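PDB 4K3C: outer membrane protein assembly factor BamA from Haemophilus ducreyi, which is probably part of the outer membrane assembly complex that folds and inserts beta-barrel proteins into the outer membrane. Local coordinates for residues 282-286 / 300-304; 308-314 / 333-339; 321-325 / 496-500; 388-392 / 425-431. All blocks are in the same frame, centred on the assembly; numbering follows the deposited sequence.

Contact 1: residues 282-286 / 300-304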
loop_
_atom_site.group_PDB
_atom_site.type_symbol
_atom_site.label_atom_id
_atom_site.label_comp_id
_atom_site.label_asym_id
_atom_site.label_seq_id
_atom_site.Cartn_x
_atom_site.Cartn_y
_atom_site.Cartn_z
ATOM N N ARG A 282 -14.959 -5.469 -30.877
ATOM C CA ARG A 282 -15.037 -4.038 -30.606
ATOM C C ARG A 282 -16.267 -3.427 -31.220
ATOM O O ARG A 282 -16.929 -2.619 -30.582
ATOM C CB ARG A 282 -13.827 -3.322 -31.166
ATOM C CG ARG A 282 -12.602 -3.476 -30.328
ATOM C CD ARG A 282 -11.501 -2.685 -30.963
ATOM N NE ARG A 282 -10.314 -2.623 -30.134
ATOM C CZ ARG A 282 -9.125 -2.277 -30.598
ATOM N NH1 ARG A 282 -8.984 -1.974 -31.891
ATOM N NH2 ARG A 282 -8.089 -2.241 -29.772
ATOM N N GLU A 283 -16.550 -3.806 -32.465
ATOM C CA GLU A 283 -17.724 -3.315 -33.191
ATOM C C GLU A 283 -18.991 -3.540 -32.374
ATOM O O GLU A 283 -19.883 -2.676 -32.299
ATOM C CB GLU A 283 -17.850 -4.018 -34.549
ATOM C CG GLU A 283 -17.488 -3.146 -35.738
ATOM C CD GLU A 283 -18.629 -2.995 -36.685
ATOM O OE1 GLU A 283 -19.776 -3.114 -36.215
ATOM O OE2 GLU A 283 -18.394 -2.773 -37.892
ATOM N N LYS A 284 -19.036 -4.710 -31.748
ATOM C CA LYS A 284 -20.157 -5.120 -30.931
ATOM C C LYS A 284 -20.389 -4.093 -29.839
ATOM O O LYS A 284 -21.526 -3.852 -29.445
ATOM C CB LYS A 284 -19.852 -6.484 -30.335
ATOM C CG LYS A 284 -21.055 -7.283 -29.982
ATOM C CD LYS A 284 -20.683 -8.745 -29.937
ATOM C CE LYS A 284 -20.156 -9.214 -31.274
ATOM N NZ LYS A 284 -19.990 -10.696 -31.290
ATOM N N TYR A 285 -19.296 -3.489 -29.370
ATOM C CA TYR A 285 -19.351 -2.418 -28.375
ATOM C C TYR A 285 -19.751 -1.093 -28.988
ATOM O O TYR A 285 -20.537 -0.338 -28.418
ATOM C CB TYR A 285 -17.994 -2.202 -27.713
ATOM C CG TYR A 285 -17.975 -0.931 -26.901
ATOM C CD1 TYR A 285 -18.804 -0.790 -25.794
ATOM C CD2 TYR A 285 -17.159 0.136 -27.246
ATOM C CE1 TYR A 285 -18.805 0.361 -25.038
ATOM C CE2 TYR A 285 -17.160 1.307 -26.492
ATOM C CZ TYR A 285 -17.989 1.406 -25.387
ATOM O OH TYR A 285 -18.009 2.542 -24.620
ATOM N N VAL A 286 -19.147 -0.799 -30.129
ATOM C CA VAL A 286 -19.424 0.423 -30.843
ATOM C C VAL A 286 -20.911 0.467 -31.149
ATOM O O VAL A 286 -21.575 1.472 -30.883
ATOM C CB VAL A 286 -18.596 0.495 -32.131
ATOM C CG1 VAL A 286 -19.214 1.482 -33.128
ATOM C CG2 VAL A 286 -17.159 0.861 -31.803
ATOM N N TYR A 300 -13.343 3.817 -36.734
ATOM C CA TYR A 300 -14.622 4.357 -36.290
ATOM C C TYR A 300 -14.613 5.866 -36.190
ATOM O O TYR A 300 -13.592 6.468 -35.862
ATOM C CB TYR A 300 -14.986 3.801 -34.919
ATOM C CG TYR A 300 -15.023 2.304 -34.857
ATOM C CD1 TYR A 300 -16.081 1.591 -35.411
ATOM C CD2 TYR A 300 -14.008 1.599 -34.245
ATOM C CE1 TYR A 300 -16.113 0.210 -35.361
ATOM C CE2 TYR A 300 -14.037 0.232 -34.181
ATOM C CZ TYR A 300 -15.087 -0.452 -34.743
ATOM O OH TYR A 300 -15.097 -1.811 -34.676
ATOM N N ASP A 301 -15.764 6.474 -36.463
ATOM C CA ASP A 301 -15.966 7.870 -36.108
ATOM C C ASP A 301 -15.802 7.912 -34.599
ATOM O O ASP A 301 -16.503 7.202 -33.876
ATOM C CB ASP A 301 -17.364 8.354 -36.512
ATOM C CG ASP A 301 -17.625 8.221 -38.006
ATOM O OD1 ASP A 301 -16.648 8.143 -38.781
ATOM O OD2 ASP A 301 -18.811 8.197 -38.406
ATOM N N ARG A 302 -14.858 8.726 -34.140
ATOM C CA ARG A 302 -14.410 8.725 -32.752
ATOM C C ARG A 302 -15.501 8.559 -31.683
ATOM O O ARG A 302 -16.653 8.942 -31.869
ATOM C CB ARG A 302 -13.532 9.950 -32.480
ATOM C CG ARG A 302 -12.382 10.093 -33.479
ATOM C CD ARG A 302 -11.367 11.153 -33.048
ATOM N NE ARG A 302 -11.924 12.504 -32.997
ATOM C CZ ARG A 302 -11.193 13.607 -32.871
ATOM N NH1 ARG A 302 -11.780 14.799 -32.832
ATOM N NH2 ARG A 302 -9.871 13.520 -32.790
ATOM N N ILE A 303 -15.085 7.970 -30.566
ATOM C CA ILE A 303 -15.947 7.436 -29.526
ATOM C C ILE A 303 -15.686 8.245 -28.265
ATOM O O ILE A 303 -14.540 8.563 -27.983
ATOM C CB ILE A 303 -15.529 5.969 -29.269
ATOM C CG1 ILE A 303 -15.649 5.147 -30.557
ATOM C CG2 ILE A 303 -16.317 5.349 -28.130
ATOM C CD1 ILE A 303 -14.900 3.832 -30.533
ATOM N N GLN A 304 -16.729 8.592 -27.514
ATOM C CA GLN A 304 -16.587 9.405 -26.290
ATOM C C GLN A 304 -17.567 8.907 -25.237
ATOM O O GLN A 304 -18.562 8.285 -25.584
ATOM C CB GLN A 304 -16.904 10.892 -26.544
ATOM C CG GLN A 304 -16.031 11.629 -27.546
ATOM C CD GLN A 304 -16.095 13.149 -27.352
ATOM O OE1 GLN A 304 -16.329 13.616 -26.242
ATOM N NE2 GLN A 304 -15.886 13.919 -28.429
#
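With CG anti to its own carbonyl carbon (chi1 -56°), Y300 sends its ring back to helix 280-288, where V286 holds CG1 anti to its backbone N, which leaves CG2 beside that N and over the ring. Helix 280-288 belongs to the long loop that joins strands 260-274 and 303-317 of the Omp85 barrel, and Y300 and I303 mark the way back from this loop into the second strand. The V286 methyl is a CH-pi partner: CG2 stands 3.7 Å from the centroid of the Y300 ring and only 7° off its normal, almost over the middle of the face. The same methyl also meets the end of I303, with V286 CG2 lying 3.9 Å from I303 CD1, and therefore fills the angle between the tyrosine ring and the isoleucine. One turn earlier in the helix, the CG of E283 comes up at the edge of the Y300 ring, near its plane, 3.6 Å from Y300 CE1. The carboxylate beyond it stands steeply to the ring, the planes being 78° apart, and turns to a salt bridge with R278. All the touching residues are buried, and the helix is held to the start of the strand by packing: the backbone N of E283 is near the Y300 hydroxyl but at a poor angle for a bond. Y285, its hydroxyl bonded to N344, adds a looser touch on another branch of the same isoleucine: Y285 CE2 is 4.4 Å from I303 CG2.

Contact 2: residues 308-314 / 333-339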
loop_
_atom_site.group_PDB
_atom_site.type_symbol
_atom_site.label_atom_id
_atom_site.label_comp_id
_atom_site.label_asym_id
_atom_site.label_seq_id
_atom_site.Cartn_x
_atom_site.Cartn_y
_atom_site.Cartn_z
ATOM N N PHE A 308 -19.933 8.251 -14.400
ATOM C CA PHE A 308 -19.898 8.350 -12.956
ATOM C C PHE A 308 -19.721 6.938 -12.416
ATOM O O PHE A 308 -20.565 6.080 -12.642
ATOM C CB PHE A 308 -21.232 8.859 -12.443
ATOM C CG PHE A 308 -21.287 10.327 -12.243
ATOM C CD1 PHE A 308 -21.586 11.177 -13.300
ATOM C CD2 PHE A 308 -21.067 10.868 -10.988
ATOM C CE1 PHE A 308 -21.654 12.550 -13.107
ATOM C CE2 PHE A 308 -21.127 12.241 -10.788
ATOM C CZ PHE A 308 -21.421 13.082 -11.851
ATOM N N ASP A 309 -18.641 6.681 -11.694
ATOM C CA ASP A 309 -18.412 5.341 -11.184
ATOM C C ASP A 309 -18.437 5.296 -9.660
ATOM O O ASP A 309 -18.122 6.298 -8.996
ATOM C CB ASP A 309 -17.071 4.814 -11.688
ATOM C CG ASP A 309 -15.918 5.654 -11.209
ATOM O OD1 ASP A 309 -15.461 5.425 -10.063
ATOM O OD2 ASP A 309 -15.489 6.556 -11.971
ATOM N N LEU A 310 -18.811 4.131 -9.121
ATOM C CA LEU A 310 -18.710 3.858 -7.686
ATOM C C LEU A 310 -17.613 2.836 -7.426
ATOM O O LEU A 310 -17.457 1.882 -8.195
ATOM C CB LEU A 310 -20.034 3.348 -7.134
ATOM C CG LEU A 310 -20.018 2.894 -5.681
ATOM C CD1 LEU A 310 -19.642 4.027 -4.762
ATOM C CD2 LEU A 310 -21.377 2.335 -5.331
ATOM N N SER A 311 -16.854 3.034 -6.350
ATOM C CA SER A 311 -15.703 2.177 -6.089
ATOM C C SER A 311 -15.594 1.786 -4.636
ATOM O O SER A 311 -15.769 2.627 -3.748
ATOM C CB SER A 311 -14.409 2.854 -6.521
ATOM O OG SER A 311 -14.383 2.948 -7.927
ATOM N N PHE A 312 -15.308 0.504 -4.410
ATOM C CA PHE A 312 -15.195 -0.056 -3.076
ATOM C C PHE A 312 -14.035 -1.013 -3.123
ATOM O O PHE A 312 -13.797 -1.643 -4.147
ATOM C CB PHE A 312 -16.481 -0.801 -2.706
ATOM C CG PHE A 312 -17.382 -1.043 -3.882
ATOM C CD1 PHE A 312 -17.176 -2.127 -4.718
ATOM C CD2 PHE A 312 -18.412 -0.173 -4.176
ATOM C CE1 PHE A 312 -17.995 -2.343 -5.819
ATOM C CE2 PHE A 312 -19.223 -0.389 -5.277
ATOM C CZ PHE A 312 -19.014 -1.472 -6.095
ATOM N N GLY A 313 -13.288 -1.107 -2.033
ATOM C CA GLY A 313 -12.199 -2.058 -1.983
ATOM C C GLY A 313 -11.909 -2.466 -0.559
ATOM O O GLY A 313 -12.316 -1.773 0.381
ATOM N N TRP A 314 -11.217 -3.591 -0.392
ATOM C CA TRP A 314 -10.770 -4.008 0.917
ATOM C C TRP A 314 -9.327 -4.449 0.856
ATOM O O TRP A 314 -8.930 -5.157 -0.067
ATOM C CB TRP A 314 -11.635 -5.151 1.437
ATOM C CG TRP A 314 -10.992 -5.904 2.556
ATOM C CD1 TRP A 314 -10.605 -5.408 3.773
ATOM C CD2 TRP A 314 -10.647 -7.289 2.561
ATOM N NE1 TRP A 314 -10.050 -6.392 4.529
ATOM C CE2 TRP A 314 -10.061 -7.565 3.814
ATOM C CE3 TRP A 314 -10.777 -8.329 1.628
ATOM C CZ2 TRP A 314 -9.606 -8.849 4.167
ATOM C CZ3 TRP A 314 -10.320 -9.601 1.977
ATOM C CH2 TRP A 314 -9.744 -9.847 3.238
ATOM N N ILE A 333 -9.745 -7.195 -2.260
ATOM C CA ILE A 333 -11.043 -7.388 -2.890
ATOM C C ILE A 333 -11.530 -6.003 -3.350
ATOM O O ILE A 333 -11.748 -5.101 -2.532
ATOM C CB ILE A 333 -12.051 -8.092 -1.920
ATOM C CG1 ILE A 333 -12.169 -9.552 -2.288
ATOM C CG2 ILE A 333 -13.465 -7.531 -2.043
ATOM C CD1 ILE A 333 -12.682 -9.712 -3.701
ATOM N N SER A 334 -11.659 -5.816 -4.659
ATOM C CA SER A 334 -12.074 -4.518 -5.193
ATOM C C SER A 334 -13.214 -4.621 -6.203
ATOM O O SER A 334 -13.425 -5.661 -6.820
ATOM C CB SER A 334 -10.883 -3.774 -5.790
ATOM O OG SER A 334 -10.146 -4.611 -6.669
ATOM N N GLY A 335 -13.955 -3.530 -6.354
ATOM C CA GLY A 335 -15.101 -3.495 -7.242
ATOM C C GLY A 335 -15.371 -2.107 -7.795
ATOM O O GLY A 335 -15.233 -1.099 -7.089
ATOM N N LYS A 336 -15.757 -2.054 -9.068
ATOM C CA LYS A 336 -16.146 -0.804 -9.713
ATOM C C LYS A 336 -17.517 -0.992 -10.317
ATOM O O LYS A 336 -17.855 -2.077 -10.760
ATOM C CB LYS A 336 -15.179 -0.460 -10.826
ATOM C CG LYS A 336 -14.854 1.005 -10.953
ATOM C CD LYS A 336 -14.206 1.265 -12.317
ATOM C CE LYS A 336 -14.137 2.735 -12.671
ATOM N NZ LYS A 336 -14.367 2.879 -14.140
ATOM N N LEU A 337 -18.303 0.074 -10.352
ATOM C CA LEU A 337 -19.614 0.023 -10.973
ATOM C C LEU A 337 -19.937 1.403 -11.541
ATOM O O LEU A 337 -19.641 2.419 -10.909
ATOM C CB LEU A 337 -20.652 -0.394 -9.925
ATOM C CG LEU A 337 -22.125 -0.522 -10.329
ATOM C CD1 LEU A 337 -22.844 0.803 -10.182
ATOM C CD2 LEU A 337 -22.250 -1.041 -11.753
ATOM N N THR A 338 -20.530 1.439 -12.729
ATOM C CA THR A 338 -20.960 2.703 -13.327
ATOM C C THR A 338 -22.359 3.070 -12.853
ATOM O O THR A 338 -23.252 2.230 -12.814
ATOM C CB THR A 338 -20.962 2.657 -14.865
ATOM O OG1 THR A 338 -21.715 1.519 -15.321
ATOM C CG2 THR A 338 -19.540 2.578 -15.382
ATOM N N LEU A 339 -22.544 4.339 -12.521
ATOM C CA LEU A 339 -23.763 4.803 -11.885
ATOM C C LEU A 339 -24.744 5.309 -12.920
ATOM O O LEU A 339 -24.332 5.677 -14.014
ATOM C CB LEU A 339 -23.424 5.916 -10.898
ATOM C CG LEU A 339 -22.559 5.423 -9.748
ATOM C CD1 LEU A 339 -21.982 6.597 -8.983
ATOM C CD2 LEU A 339 -23.364 4.453 -8.834
#
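D309 to W314 pair without a break with T338 to I333, and the backbones carry the tight part of the contact. Seven N-H...O bonds run between the strands from L339 N on F308 O to I333 N on W314 O; among them L310 N meets L337 O at 2.6 Å. In the non-hydrogen-bonded pair G313-S334 the two CA atoms come to 4.0 Å. Packing is also close around F312. A chi1 of 13° lays its ring back across the neighbouring strand at G335, which has no side chain there, and the G335 carbonyl O lies over one face of the ring, with F312 CD1 3.5 Å from G335 CA. These two strands, 303-317 and 328-338, form an antiparallel hairpin in the wall of the transmembrane beta barrel. F312, L310, L337, W314 and I333 lie on one face, consistent with the lipid-facing surface, and at the end of the pairing W314 meets I333 by its ring edge, CE3 3.8 Å from I333 CB. The other face, with D309, S311, K336 and T338, is polar and more loosely joined. K336 stretches past D309, its CE 3.7 Å from D309 CG, yet the charged atoms D309 OD2 and K336 NZ remain 4.4 Å apart, too far for a salt bridge. K336 NZ instead makes a weak bond to Y346 OH, while T338 OG1 accepts a hydrogen bond from the backbone N of Y346.

Contact 3: residues 321-325 / 496-500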
loop_
_atom_site.group_PDB
_atom_site.type_symbol
_atom_site.label_atom_id
_atom_site.label_comp_id
_atom_site.label_asym_id
_atom_site.label_seq_id
_atom_site.Cartn_x
_atom_site.Cartn_y
_atom_site.Cartn_z
ATOM N N ARG A 321 7.620 -7.954 6.350
ATOM C CA ARG A 321 8.630 -7.041 5.851
ATOM C C ARG A 321 8.176 -6.119 4.734
ATOM O O ARG A 321 7.282 -6.447 3.963
ATOM C CB ARG A 321 9.829 -7.824 5.383
ATOM C CG ARG A 321 10.635 -8.364 6.499
ATOM C CD ARG A 321 12.094 -8.545 6.136
ATOM N NE ARG A 321 12.511 -7.868 4.920
ATOM C CZ ARG A 321 13.557 -8.245 4.200
ATOM N NH1 ARG A 321 13.880 -7.587 3.102
ATOM N NH2 ARG A 321 14.274 -9.287 4.579
ATOM N N GLY A 322 8.815 -4.957 4.661
ATOM C CA GLY A 322 8.542 -4.016 3.601
ATOM C C GLY A 322 8.740 -4.706 2.269
ATOM O O GLY A 322 7.776 -5.036 1.582
ATOM N N TYR A 323 9.993 -4.941 1.901
ATOM C CA TYR A 323 10.280 -5.688 0.684
ATOM C C TYR A 323 10.942 -7.037 1.009
ATOM O O TYR A 323 11.607 -7.188 2.038
ATOM C CB TYR A 323 11.107 -4.853 -0.298
ATOM C CG TYR A 323 12.513 -4.602 0.154
ATOM C CD1 TYR A 323 13.529 -5.486 -0.177
ATOM C CD2 TYR A 323 12.836 -3.486 0.914
ATOM C CE1 TYR A 323 14.833 -5.274 0.242
ATOM C CE2 TYR A 323 14.145 -3.261 1.331
ATOM C CZ TYR A 323 15.138 -4.163 0.985
ATOM O OH TYR A 323 16.440 -3.976 1.378
ATOM N N PHE A 324 10.740 -8.008 0.121
ATOM C CA PHE A 324 11.110 -9.418 0.350
ATOM C C PHE A 324 10.481 -10.024 1.604
ATOM O O PHE A 324 11.191 -10.540 2.464
ATOM C CB PHE A 324 12.634 -9.631 0.366
ATOM C CG PHE A 324 13.325 -9.187 -0.890
ATOM C CD1 PHE A 324 12.616 -9.032 -2.083
ATOM C CD2 PHE A 324 14.680 -8.900 -0.880
ATOM C CE1 PHE A 324 13.242 -8.605 -3.248
ATOM C CE2 PHE A 324 15.322 -8.472 -2.046
ATOM C CZ PHE A 324 14.599 -8.329 -3.233
ATOM N N PRO A 325 9.141 -9.985 1.702
ATOM C CA PRO A 325 8.490 -10.575 2.869
ATOM C C PRO A 325 8.929 -12.011 2.971
ATOM O O PRO A 325 9.222 -12.632 1.954
ATOM C CB PRO A 325 7.004 -10.536 2.503
ATOM C CG PRO A 325 6.893 -9.512 1.459
ATOM C CD PRO A 325 8.160 -9.613 0.674
ATOM N N LEU A 496 15.663 -13.457 -10.519
ATOM C CA LEU A 496 16.562 -12.790 -9.594
ATOM C C LEU A 496 15.993 -11.433 -9.335
ATOM O O LEU A 496 15.503 -10.781 -10.251
ATOM C CB LEU A 496 17.963 -12.633 -10.190
ATOM C CG LEU A 496 19.061 -12.309 -9.166
ATOM C CD1 LEU A 496 20.384 -12.954 -9.559
ATOM C CD2 LEU A 496 19.237 -10.800 -8.964
ATOM N N GLN A 497 16.037 -10.991 -8.094
ATOM C CA GLN A 497 15.837 -9.576 -7.889
ATOM C C GLN A 497 16.778 -9.008 -6.857
ATOM O O GLN A 497 17.249 -9.717 -5.973
ATOM C CB GLN A 497 14.380 -9.221 -7.611
ATOM C CG GLN A 497 13.751 -9.858 -6.436
ATOM C CD GLN A 497 12.249 -9.924 -6.618
ATOM O OE1 GLN A 497 11.769 -10.137 -7.732
ATOM N NE2 GLN A 497 11.501 -9.736 -5.537
ATOM N N TRP A 498 17.085 -7.729 -7.008
ATOM C CA TRP A 498 17.858 -7.066 -5.987
ATOM C C TRP A 498 17.632 -5.561 -5.839
ATOM O O TRP A 498 17.404 -4.829 -6.807
ATOM C CB TRP A 498 19.340 -7.506 -6.010
ATOM C CG TRP A 498 20.311 -6.732 -6.821
ATOM C CD1 TRP A 498 20.412 -6.702 -8.179
ATOM C CD2 TRP A 498 21.392 -5.941 -6.319
ATOM N NE1 TRP A 498 21.470 -5.904 -8.560
ATOM C CE2 TRP A 498 22.088 -5.425 -7.437
ATOM C CE3 TRP A 498 21.825 -5.600 -5.037
ATOM C CZ2 TRP A 498 23.186 -4.594 -7.314
ATOM C CZ3 TRP A 498 22.918 -4.782 -4.913
ATOM C CH2 TRP A 498 23.584 -4.278 -6.048
ATOM N N GLN A 499 17.642 -5.135 -4.581
ATOM C CA GLN A 499 17.498 -3.743 -4.226
ATOM C C GLN A 499 18.890 -3.173 -4.173
ATOM O O GLN A 499 19.521 -3.173 -3.119
ATOM C CB GLN A 499 16.820 -3.619 -2.865
ATOM C CG GLN A 499 15.442 -4.282 -2.816
ATOM C CD GLN A 499 14.344 -3.451 -3.469
ATOM O OE1 GLN A 499 13.553 -3.963 -4.265
ATOM N NE2 GLN A 499 14.288 -2.164 -3.129
ATOM N N SER A 500 19.371 -2.714 -5.325
ATOM C CA SER A 500 20.688 -2.099 -5.424
ATOM C C SER A 500 20.662 -0.735 -4.758
ATOM O O SER A 500 19.587 -0.211 -4.455
ATOM C CB SER A 500 21.098 -1.948 -6.889
ATOM O OG SER A 500 20.371 -0.906 -7.516
#
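Q499 lays its CG over one face of the Y323 ring, 3.5 Å from Y323 CD1, and Q497 packs on F324, its CG 3.5 Å from F324 CE1. Both glutamines run past the rings in the opposite direction, and their amides are tilted only moderately from the ring planes, 31° for Q499 on Y323 and 27° for Q497 on F324. The Q497 NE2 lies near the plane of the F324 ring, at its edge. Behind this first shell the two aromatics support each other: Y323 CD1 sits over one face of F324, 3.6 Å above its plane. R321 NH1 lies over the face of Y323 opposite Q499, and is weakly bonded to the Y323 carbonyl. Farther out, N452 takes the Y323 hydroxyl and R454 bonds to P325 O; the same two residues pair through their backbones with Q499 and Q497 in the barrel wall. The short turn between strands 303-317 and 328-338 is thus set against strand 489-500 near its end. Since the glutamines meet the rings through their CG methylenes, and for Q497 also its amide NE2, the contact rests on van der Waals packing, while hydrogen bonds to neighbouring residues fix the turn.

Contact 4: residues 388-392 / 425-431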
loop_
_atom_site.group_PDB
_atom_site.type_symbol
_atom_site.label_atom_id
_atom_site.label_comp_id
_atom_site.label_asym_id
_atom_site.label_seq_id
_atom_site.Cartn_x
_atom_site.Cartn_y
_atom_site.Cartn_z
ATOM N N GLN A 388 -11.322 -1.583 -21.795
ATOM C CA GLN A 388 -11.415 -1.865 -20.373
ATOM C C GLN A 388 -11.244 -3.368 -20.174
ATOM O O GLN A 388 -11.595 -3.909 -19.129
ATOM C CB GLN A 388 -12.794 -1.442 -19.871
ATOM C CG GLN A 388 -12.827 -0.967 -18.446
ATOM C CD GLN A 388 -12.385 0.476 -18.310
ATOM O OE1 GLN A 388 -12.052 1.128 -19.297
ATOM N NE2 GLN A 388 -12.384 0.982 -17.082
ATOM N N LEU A 389 -10.717 -4.043 -21.190
ATOM C CA LEU A 389 -10.561 -5.498 -21.153
ATOM C C LEU A 389 -9.218 -6.001 -20.570
ATOM O O LEU A 389 -8.258 -5.257 -20.456
ATOM C CB LEU A 389 -10.774 -6.081 -22.551
ATOM C CG LEU A 389 -12.205 -6.155 -23.072
ATOM C CD1 LEU A 389 -12.195 -6.811 -24.409
ATOM C CD2 LEU A 389 -13.021 -6.950 -22.122
ATOM N N TYR A 390 -9.162 -7.274 -20.196
ATOM C CA TYR A 390 -7.957 -7.828 -19.586
ATOM C C TYR A 390 -7.077 -8.609 -20.551
ATOM O O TYR A 390 -7.522 -9.140 -21.561
ATOM C CB TYR A 390 -8.312 -8.751 -18.434
ATOM C CG TYR A 390 -9.246 -8.160 -17.410
ATOM C CD1 TYR A 390 -8.881 -7.050 -16.667
ATOM C CD2 TYR A 390 -10.482 -8.739 -17.156
ATOM C CE1 TYR A 390 -9.712 -6.527 -15.722
ATOM C CE2 TYR A 390 -11.333 -8.208 -16.200
ATOM C CZ TYR A 390 -10.935 -7.098 -15.486
ATOM O OH TYR A 390 -11.770 -6.562 -14.531
ATOM N N SER A 391 -5.806 -8.676 -20.209
ATOM C CA SER A 391 -4.855 -9.472 -20.939
ATOM C C SER A 391 -3.803 -9.887 -19.914
ATOM O O SER A 391 -3.671 -9.253 -18.861
ATOM C CB SER A 391 -4.240 -8.674 -22.087
ATOM O OG SER A 391 -3.336 -7.684 -21.615
ATOM N N ALA A 392 -3.077 -10.965 -20.200
ATOM C CA ALA A 392 -2.062 -11.457 -19.284
ATOM C C ALA A 392 -0.770 -11.656 -20.044
ATOM O O ALA A 392 -0.747 -11.546 -21.265
ATOM C CB ALA A 392 -2.513 -12.757 -18.632
ATOM N N VAL A 425 -3.596 -9.208 -29.567
ATOM C CA VAL A 425 -4.479 -9.492 -28.448
ATOM C C VAL A 425 -5.474 -8.358 -28.239
ATOM O O VAL A 425 -5.100 -7.237 -27.915
ATOM C CB VAL A 425 -3.678 -9.718 -27.166
ATOM C CG1 VAL A 425 -4.563 -9.594 -25.933
ATOM C CG2 VAL A 425 -3.021 -11.083 -27.220
ATOM N N ILE A 426 -6.750 -8.657 -28.433
ATOM C CA ILE A 426 -7.810 -7.670 -28.244
ATOM C C ILE A 426 -8.312 -7.664 -26.781
ATOM O O ILE A 426 -8.872 -6.678 -26.318
ATOM C CB ILE A 426 -8.950 -7.900 -29.281
ATOM C CG1 ILE A 426 -9.364 -6.589 -29.940
ATOM C CG2 ILE A 426 -10.127 -8.701 -28.704
ATOM C CD1 ILE A 426 -9.376 -5.399 -29.007
ATOM N N GLY A 427 -8.098 -8.759 -26.050
ATOM C CA GLY A 427 -8.400 -8.797 -24.631
ATOM C C GLY A 427 -9.722 -9.454 -24.277
ATOM O O GLY A 427 -10.583 -9.626 -25.145
ATOM N N GLY A 428 -9.892 -9.809 -22.999
ATOM C CA GLY A 428 -11.066 -10.537 -22.546
ATOM C C GLY A 428 -11.616 -10.019 -21.235
ATOM O O GLY A 428 -10.955 -9.218 -20.581
ATOM N N ASN A 429 -12.812 -10.479 -20.848
ATOM C CA ASN A 429 -13.472 -9.984 -19.640
ATOM C C ASN A 429 -13.325 -10.888 -18.415
ATOM O O ASN A 429 -14.023 -10.706 -17.401
ATOM C CB ASN A 429 -14.952 -9.692 -19.891
ATOM C CG ASN A 429 -15.753 -10.951 -20.139
ATOM O OD1 ASN A 429 -15.290 -11.874 -20.812
ATOM N ND2 ASN A 429 -16.958 -10.998 -19.595
ATOM N N ALA A 430 -12.416 -11.857 -18.510
ATOM C CA ALA A 430 -12.169 -12.802 -17.418
ATOM C C ALA A 430 -10.731 -13.263 -17.442
ATOM O O ALA A 430 -10.249 -13.771 -18.447
ATOM C CB ALA A 430 -13.081 -13.970 -17.504
ATOM N N MET A 431 -10.050 -13.066 -16.325
ATOM C CA MET A 431 -8.646 -13.382 -16.214
ATOM C C MET A 431 -8.467 -14.160 -14.910
ATOM O O MET A 431 -9.096 -13.839 -13.904
ATOM C CB MET A 431 -7.811 -12.090 -16.220
ATOM C CG MET A 431 -6.338 -12.295 -15.960
ATOM S SD MET A 431 -5.243 -11.052 -16.663
ATOM C CE MET A 431 -5.592 -9.680 -15.596
#
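L389 lays its two methyls along the backbone of the second segment: CD1 lies 3.8 Å from I426 O, and CD2 goes on to N429, 4.0 Å from its CB. Y390 makes the central contact, a single antiparallel bridge with G428. Its N gives a bond of 2.7 Å to G428 O and its O accepts one of 2.9 Å from G428 N, a lone two-bond bridge joining the segments there. G427, just before, takes a positive phi of 99°, backbone angles suited to glycine, and its CA comes up beside the Y390 carbonyl. The Y390 ring meets the chain beyond with an edge: CD2 is 3.8 Å from N429 C, and A430 N is also near the ring plane. Its hydroxyl reaches a weak bond with T376. The N429 amide is bonded elsewhere, ND2 to T467 OG1 and T376 O. S391 contributes its CB, 4.0 Å from V425 CG1. M431 stands its CB against Y390 CB; its extended chain (chi1 174°) carries SD to A392, 3.8 Å from A392 CB, and the bend at chi3 turns CE toward Y390 CB. Through A392 and M431 the contact also packs on strand 453-465. Residues 388-392 and 425-429 belong to the loop between strands 366-378 and 430-440, and 430-431 open the second strand. The bridge folds the two arms of this loop together; this is the sixth extracellular loop of the BamA barrel, which carries the family's RGF signature between the two segments.

How the contacts relate
All four contacts lie in the Omp85 barrel domain. Contact 1 comes first and closes the loop between strands 260-274 and 303-317. Contact 2 follows in series on that last strand, closing the hairpin with 328-338. Contact 3 opens in the turn of this hairpin, so the two cross, and closes only at 496-500, a span of some 170 residues that joins this turn to a distant barrel strand. Nested within it, contact 4 closes the loop that leads into strand 430-440. Contact 4 touches contact 1 where R282 NE packs on I426 CD1, and contact 2 where K336 NZ lies 4.0 Å from Q388 NE2, whereas contact 3 touches none of the others.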